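Uncharacterized HTH-type transcriptional regulator YydK (Bacillus subtilis subsp. subtilis, PDB 3BWG) probably binds DNA as a GntR-family transcription factor, pairing a predicted helix-turn-helix with a UTRA domain, its regulatory role being uncharacterised. Local coordinates at residues B[102-107]-B[120-125]; B[142-147]-B[215-220]. All blocks are in the same frame, centred on the assembly; numbering follows the deposited sequence.

Contact 1. Residues B[102-107]-B[120-125]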
loop_
_atom_site.group_PDB
_atom_site.type_symbol
_atom_site.label_atom_id
_atom_site.label_comp_id
_atom_site.label_asym_id
_atom_site.label_seq_id
_atom_site.Cartn_x
_atom_site.Cartn_y
_atom_site.Cartn_z
ATOM N N LEU B 102 23.993 13.727 11.401
ATOM C CA LEU B 102 23.231 14.694 10.656
ATOM C C LEU B 102 24.250 15.669 10.192
ATOM O O LEU B 102 24.976 16.220 11.017
ATOM C CB LEU B 102 22.192 15.405 11.540
ATOM C CG LEU B 102 21.510 16.693 11.046
ATOM C CD1 LEU B 102 20.604 16.511 9.819
ATOM C CD2 LEU B 102 20.748 17.349 12.187
ATOM N N ASP B 103 24.356 15.852 8.884
ATOM C CA ASP B 103 25.262 16.848 8.348
ATOM C C ASP B 103 24.844 17.251 6.935
ATOM O O ASP B 103 23.855 16.751 6.410
ATOM C CB ASP B 103 26.712 16.346 8.397
ATOM C CG ASP B 103 26.952 15.157 7.505
ATOM O OD1 ASP B 103 26.149 14.904 6.580
ATOM O OD2 ASP B 103 27.961 14.466 7.717
ATOM N N VAL B 104 25.588 18.190 6.360
ATOM C CA VAL B 104 25.446 18.551 4.973
ATOM C C VAL B 104 26.594 17.895 4.255
ATOM O O VAL B 104 27.714 17.887 4.754
ATOM C CB VAL B 104 25.497 20.066 4.757
ATOM C CG1 VAL B 104 25.323 20.383 3.250
ATOM C CG2 VAL B 104 24.438 20.730 5.602
ATOM N N ARG B 105 26.299 17.381 3.061
ATOM C CA ARG B 105 27.072 16.356 2.390
ATOM C C ARG B 105 26.677 16.409 0.915
ATOM O O ARG B 105 25.551 16.774 0.583
ATOM C CB ARG B 105 26.554 15.042 2.987
ATOM C CG ARG B 105 27.272 13.821 2.745
ATOM C CD ARG B 105 26.606 12.719 3.540
ATOM N NE ARG B 105 27.059 12.673 4.942
ATOM C CZ ARG B 105 27.490 11.572 5.562
ATOM N NH1 ARG B 105 27.526 10.395 4.919
ATOM N NH2 ARG B 105 27.855 11.638 6.842
ATOM N N LYS B 106 27.582 16.028 0.025
ATOM C CA LYS B 106 27.193 15.677 -1.334
ATOM C C LYS B 106 26.457 14.307 -1.338
ATOM O O LYS B 106 26.731 13.450 -0.496
ATOM C CB LYS B 106 28.408 15.685 -2.295
ATOM C CG LYS B 106 29.166 16.992 -2.314
ATOM C CD LYS B 106 28.250 18.162 -2.678
ATOM C CE LYS B 106 29.040 19.442 -2.770
ATOM N NZ LYS B 106 28.111 20.597 -2.968
ATOM N N PRO B 107 25.497 14.122 -2.272
ATOM C CA PRO B 107 24.773 12.841 -2.295
ATOM C C PRO B 107 25.638 11.717 -2.880
ATOM O O PRO B 107 26.485 11.978 -3.757
ATOM C CB PRO B 107 23.600 13.114 -3.270
ATOM C CG PRO B 107 24.114 14.246 -4.207
ATOM C CD PRO B 107 25.032 15.078 -3.310
ATOM N N ASP B 120 26.612 17.459 -7.422
ATOM C CA ASP B 120 27.193 18.590 -6.707
ATOM C C ASP B 120 26.158 19.394 -5.918
ATOM O O ASP B 120 26.502 20.424 -5.328
ATOM C CB ASP B 120 28.020 19.496 -7.643
ATOM C CG ASP B 120 29.171 20.214 -6.903
ATOM O OD1 ASP B 120 29.583 19.770 -5.805
ATOM O OD2 ASP B 120 29.682 21.225 -7.426
ATOM N N GLU B 121 24.908 18.925 -5.900
ATOM C CA GLU B 121 23.865 19.580 -5.117
ATOM C C GLU B 121 23.913 19.077 -3.656
ATOM O O GLU B 121 23.958 17.859 -3.411
ATOM C CB GLU B 121 22.481 19.342 -5.745
ATOM C CG GLU B 121 22.253 19.963 -7.138
ATOM C CD GLU B 121 20.766 19.928 -7.574
ATOM O OE1 GLU B 121 19.889 20.485 -6.849
ATOM O OE2 GLU B 121 20.476 19.324 -8.640
ATOM N N ASP B 122 23.948 19.997 -2.695
ATOM C CA ASP B 122 23.988 19.612 -1.273
ATOM C C ASP B 122 22.736 18.843 -0.823
ATOM O O ASP B 122 21.607 19.161 -1.228
ATOM C CB ASP B 122 24.096 20.853 -0.389
ATOM C CG ASP B 122 25.447 21.519 -0.463
ATOM O OD1 ASP B 122 26.404 20.893 -0.962
ATOM O OD2 ASP B 122 25.558 22.669 0.010
ATOM N N ILE B 123 22.927 17.815 -0.013
ATOM C CA ILE B 123 21.790 17.180 0.650
ATOM C C ILE B 123 22.033 17.271 2.153
ATOM O O ILE B 123 23.203 17.399 2.548
ATOM C CB ILE B 123 21.526 15.712 0.160
ATOM C CG1 ILE B 123 22.757 14.789 0.259
ATOM C CG2 ILE B 123 21.073 15.732 -1.309
ATOM C CD1 ILE B 123 22.868 13.941 1.535
ATOM N N TYR B 124 20.957 17.265 2.960
ATOM C CA TYR B 124 21.054 16.875 4.375
ATOM C C TYR B 124 21.068 15.370 4.494
ATOM O O TYR B 124 20.204 14.705 3.919
ATOM C CB TYR B 124 19.869 17.353 5.191
ATOM C CG TYR B 124 20.060 18.727 5.688
ATOM C CD1 TYR B 124 19.400 19.804 5.087
ATOM C CD2 TYR B 124 20.952 18.971 6.712
ATOM C CE1 TYR B 124 19.596 21.092 5.542
ATOM C CE2 TYR B 124 21.186 20.268 7.170
ATOM C CZ TYR B 124 20.504 21.314 6.597
ATOM O OH TYR B 124 20.740 22.585 7.063
ATOM N N TYR B 125 22.016 14.834 5.264
ATOM C CA TYR B 125 22.088 13.396 5.441
ATOM C C TYR B 125 21.714 13.044 6.850
ATOM O O TYR B 125 22.256 13.613 7.785
ATOM C CB TYR B 125 23.512 12.905 5.155
ATOM C CG TYR B 125 23.790 11.476 5.561
ATOM C CD1 TYR B 125 23.367 10.421 4.750
ATOM C CD2 TYR B 125 24.509 11.172 6.736
ATOM C CE1 TYR B 125 23.608 9.126 5.100
ATOM C CE2 TYR B 125 24.778 9.848 7.085
ATOM C CZ TYR B 125 24.305 8.834 6.256
ATOM O OH TYR B 125 24.530 7.503 6.517
#
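Ile123 forms the buried apolar centre: its CG1, in the crowded position between backbone N and carbonyl carbon (chi1 54°), lies 4.0 Å from CB of Pro107. On the other face of the two-stranded ladder the Tyr124 ring is crossed obliquely by Val104 and Leu102, with CG2 of Val104 3.6 Å from CE2 of Tyr124. The strands run antiparallel, and Asp103–Tyr125 and Arg105–Ile123 are hydrogen-bonded pairs flanking the non-hydrogen-bonded pair Val104–Tyr124. The straightest of these bonds, Ile123 N to Arg105 O at 2.9 Å, runs nearly along the carbonyl axis. On the face of the sheet that carries Ile123, the guanidinium of Arg105 lies flat on one face of the Tyr125 ring, a cation-pi stack with CZ of Arg105 3.7 Å from the Tyr125 ring centroid and planes 17° apart. A bend at chi3 (-83°) folds the arginine over the ring. Asp103 fixes its rotation side-on, NE of Arg105 giving to OD1 of Asp103 (2.9 Å) and NH2 to OD2, both on syn lone pairs; Glu101 shares the charge through NH2. At the exposed edge Lys106 curls back through a bend at chi2, so that its NZ reaches OD1 of Asp122 (2.7 Å) from above the carboxylate plane, the carbonyl O of Asp120 (2.9 Å) and, in a longer salt bridge, OD1 of Asp120. Along its other edge, strand 123-132 pairs with strand 135-145, whose Tyr143 meets both Ile123 and the Tyr125 ring and whose Glu141 hydrogen-bonds the Tyr125 hydroxyl.

Contact 2. Residues B[142-147]-B[215-220]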
loop_
_atom_site.group_PDB
_atom_site.type_symbol
_atom_site.label_atom_id
_atom_site.label_comp_id
_atom_site.label_asym_id
_atom_site.label_seq_id
_atom_site.Cartn_x
_atom_site.Cartn_y
_atom_site.Cartn_z
ATOM N N SER B 142 18.537 8.653 5.532
ATOM C CA SER B 142 17.788 9.441 4.575
ATOM C C SER B 142 18.541 10.643 4.042
ATOM O O SER B 142 19.503 11.122 4.643
ATOM C CB SER B 142 16.421 9.825 5.108
ATOM O OG SER B 142 16.523 10.149 6.459
ATOM N N TYR B 143 18.098 11.104 2.880
ATOM C CA TYR B 143 18.781 12.156 2.173
ATOM C C TYR B 143 17.764 13.156 1.711
ATOM O O TYR B 143 16.862 12.816 0.994
ATOM C CB TYR B 143 19.481 11.581 0.939
ATOM C CG TYR B 143 20.324 10.347 1.177
ATOM C CD1 TYR B 143 21.717 10.433 1.221
ATOM C CD2 TYR B 143 19.731 9.092 1.296
ATOM C CE1 TYR B 143 22.497 9.285 1.387
ATOM C CE2 TYR B 143 20.486 7.959 1.483
ATOM C CZ TYR B 143 21.866 8.053 1.535
ATOM O OH TYR B 143 22.609 6.913 1.716
ATOM N N TYR B 144 17.968 14.412 2.062
ATOM C CA TYR B 144 17.022 15.482 1.731
ATOM C C TYR B 144 17.687 16.510 0.885
ATOM O O TYR B 144 18.732 16.997 1.256
ATOM C CB TYR B 144 16.546 16.160 3.021
ATOM C CG TYR B 144 15.855 15.202 3.923
ATOM C CD1 TYR B 144 14.449 15.138 3.989
ATOM C CD2 TYR B 144 16.594 14.344 4.709
ATOM C CE1 TYR B 144 13.830 14.214 4.833
ATOM C CE2 TYR B 144 16.004 13.440 5.537
ATOM C CZ TYR B 144 14.640 13.375 5.600
ATOM O OH TYR B 144 14.127 12.435 6.453
ATOM N N THR B 145 17.056 16.873 -0.225
ATOM C CA THR B 145 17.572 17.947 -1.108
ATOM C C THR B 145 17.595 19.241 -0.342
ATOM O O THR B 145 16.565 19.693 0.067
ATOM C CB THR B 145 16.722 18.099 -2.383
ATOM O OG1 THR B 145 16.632 16.821 -3.039
ATOM C CG2 THR B 145 17.365 19.098 -3.357
ATOM N N LYS B 146 18.774 19.805 -0.123
ATOM C CA LYS B 146 18.957 20.977 0.742
ATOM C C LYS B 146 18.304 22.280 0.212
ATOM O O LYS B 146 17.844 23.115 0.988
ATOM C CB LYS B 146 20.457 21.186 1.040
ATOM C CG LYS B 146 20.683 22.143 2.177
ATOM C CD LYS B 146 22.051 22.105 2.729
ATOM C CE LYS B 146 22.270 23.265 3.671
ATOM N NZ LYS B 146 22.325 24.596 2.964
ATOM N N SER B 147 18.227 22.442 -1.108
ATOM C CA SER B 147 17.620 23.649 -1.659
ATOM C C SER B 147 16.098 23.584 -1.498
ATOM O O SER B 147 15.417 24.591 -1.607
ATOM C CB SER B 147 18.033 23.858 -3.108
ATOM O OG SER B 147 17.625 22.774 -3.913
ATOM N N PRO B 215 11.160 15.264 -6.228
ATOM C CA PRO B 215 11.562 14.501 -5.030
ATOM C C PRO B 215 12.147 15.440 -3.991
ATOM O O PRO B 215 12.772 16.442 -4.356
ATOM C CB PRO B 215 12.674 13.573 -5.535
ATOM C CG PRO B 215 12.564 13.547 -7.010
ATOM C CD PRO B 215 11.949 14.872 -7.416
ATOM N N PHE B 216 11.961 15.119 -2.708
ATOM C CA PHE B 216 12.605 15.888 -1.623
ATOM C C PHE B 216 13.339 15.014 -0.593
ATOM O O PHE B 216 14.207 15.517 0.132
ATOM C CB PHE B 216 11.614 16.849 -0.908
ATOM C CG PHE B 216 10.572 16.154 -0.043
ATOM C CD1 PHE B 216 10.810 15.898 1.311
ATOM C CD2 PHE B 216 9.353 15.789 -0.578
ATOM C CE1 PHE B 216 9.873 15.272 2.127
ATOM C CE2 PHE B 216 8.379 15.140 0.232
ATOM C CZ PHE B 216 8.659 14.884 1.591
ATOM N N ASP B 217 12.993 13.723 -0.541
ATOM C CA ASP B 217 13.494 12.787 0.504
ATOM C C ASP B 217 13.643 11.368 -0.081
ATOM O O ASP B 217 12.706 10.829 -0.640
ATOM C CB ASP B 217 12.518 12.818 1.702
ATOM C CG ASP B 217 12.750 11.695 2.745
ATOM O OD1 ASP B 217 13.754 10.985 2.744
ATOM O OD2 ASP B 217 11.909 11.572 3.644
ATOM N N TYR B 218 14.846 10.807 -0.021
ATOM C CA TYR B 218 15.104 9.432 -0.348
ATOM C C TYR B 218 15.593 8.813 0.934
ATOM O O TYR B 218 16.563 9.301 1.537
ATOM C CB TYR B 218 16.203 9.330 -1.416
ATOM C CG TYR B 218 16.667 7.933 -1.685
ATOM C CD1 TYR B 218 15.761 6.955 -2.111
ATOM C CD2 TYR B 218 18.013 7.585 -1.550
ATOM C CE1 TYR B 218 16.176 5.659 -2.349
ATOM C CE2 TYR B 218 18.439 6.313 -1.803
ATOM C CZ TYR B 218 17.522 5.357 -2.217
ATOM O OH TYR B 218 17.947 4.066 -2.505
ATOM N N SER B 219 14.950 7.723 1.340
ATOM C CA SER B 219 15.346 7.027 2.554
ATOM C C SER B 219 15.544 5.523 2.314
ATOM O O SER B 219 14.943 4.914 1.394
ATOM C CB SER B 219 14.330 7.294 3.668
ATOM O OG SER B 219 13.173 6.526 3.449
ATOM N N LYS B 220 16.420 4.944 3.140
ATOM C CA LYS B 220 16.765 3.530 3.120
ATOM C C LYS B 220 16.585 3.033 4.526
ATOM O O LYS B 220 17.272 3.491 5.433
ATOM C CB LYS B 220 18.213 3.380 2.716
ATOM C CG LYS B 220 18.418 3.762 1.254
ATOM C CD LYS B 220 19.850 4.215 0.973
ATOM C CE LYS B 220 20.890 3.200 1.371
ATOM N NZ LYS B 220 21.207 2.302 0.234
HETATM O O HOH W 1 12.773 9.956 6.574
HETATM O O HOH W 2 15.151 16.946 -5.311
#
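Tyr144 and Asp217 lie side by side across a non-hydrogen-bonded antiparallel pair, pointing the same way, with CE1 of Tyr144 3.4 Å from CG of Asp217. Ring and carboxylate are turned 30° apart, and OD1 of Asp217 sits over one face of the ring. That oxygen is buried and has no hydrogen-bonding partner in the model, which would probably raise the pKa of the acid; OD2 of Asp217 receives a weak bond from a water that lies 2.8 Å from the Tyr144 hydroxyl. On the opposite face of the sheet the rings of Tyr143 and Tyr218 are near parallel but slid apart, touching through CD2 of Tyr143 and CD2 of Tyr218 (3.6 Å). The carbonyl O of Tyr218 lies in the plane of the Tyr143 ring, at its edge, and also accepts the Tyr143 backbone N–H at 2.7 Å. This ladder joins strands 135-145 and 215-224, central neighbours in the six-stranded antiparallel sheet of the UTRA domain. An alanine in place of Tyr144 would remove the ring alongside Asp217 and the hydroxyl beside the water, and would probably loosen the packing around the carboxylate. Further along, Thr145 N gives to Phe216 O from above the carbonyl plane, and a second water bridges the strands, accepting from OG1 of Thr145 (2.7 Å) and donating to the carbonyl O of Pro215 (2.6 Å). In the next shell, helix 161-167 covers the Tyr144 face, Ile161 touching Tyr144 and Phe162 touching Asp217. Across the sheet Glu205 binds the Tyr218 hydroxyl, Glu110 salt-bridges Lys220, and Arg74 of the second subunit packs on Tyr218.

From the N terminus, strand 95-105 leads into contact 1, which closes a short loop containing helix 109-114 by bringing 120-125 back alongside 102-107. The chain then follows strand 123-132, turns, and returns on strand 135-145 to open contact 2, whose much longer excursion, through helix 161-167 and strands 173-184 and 200-210, closes at 215-220. The two loops therefore follow in series, neither nesting nor crossing. Their centres are about 9 Å apart, and the middle strands join them directly: Tyr124 N lies 2.8 Å from Tyr144 O, a probable hydrogen bond. Together they tie strand 95-105, one of the two outermost strands of the sheet within this chain, to its central strands within one UTRA domain.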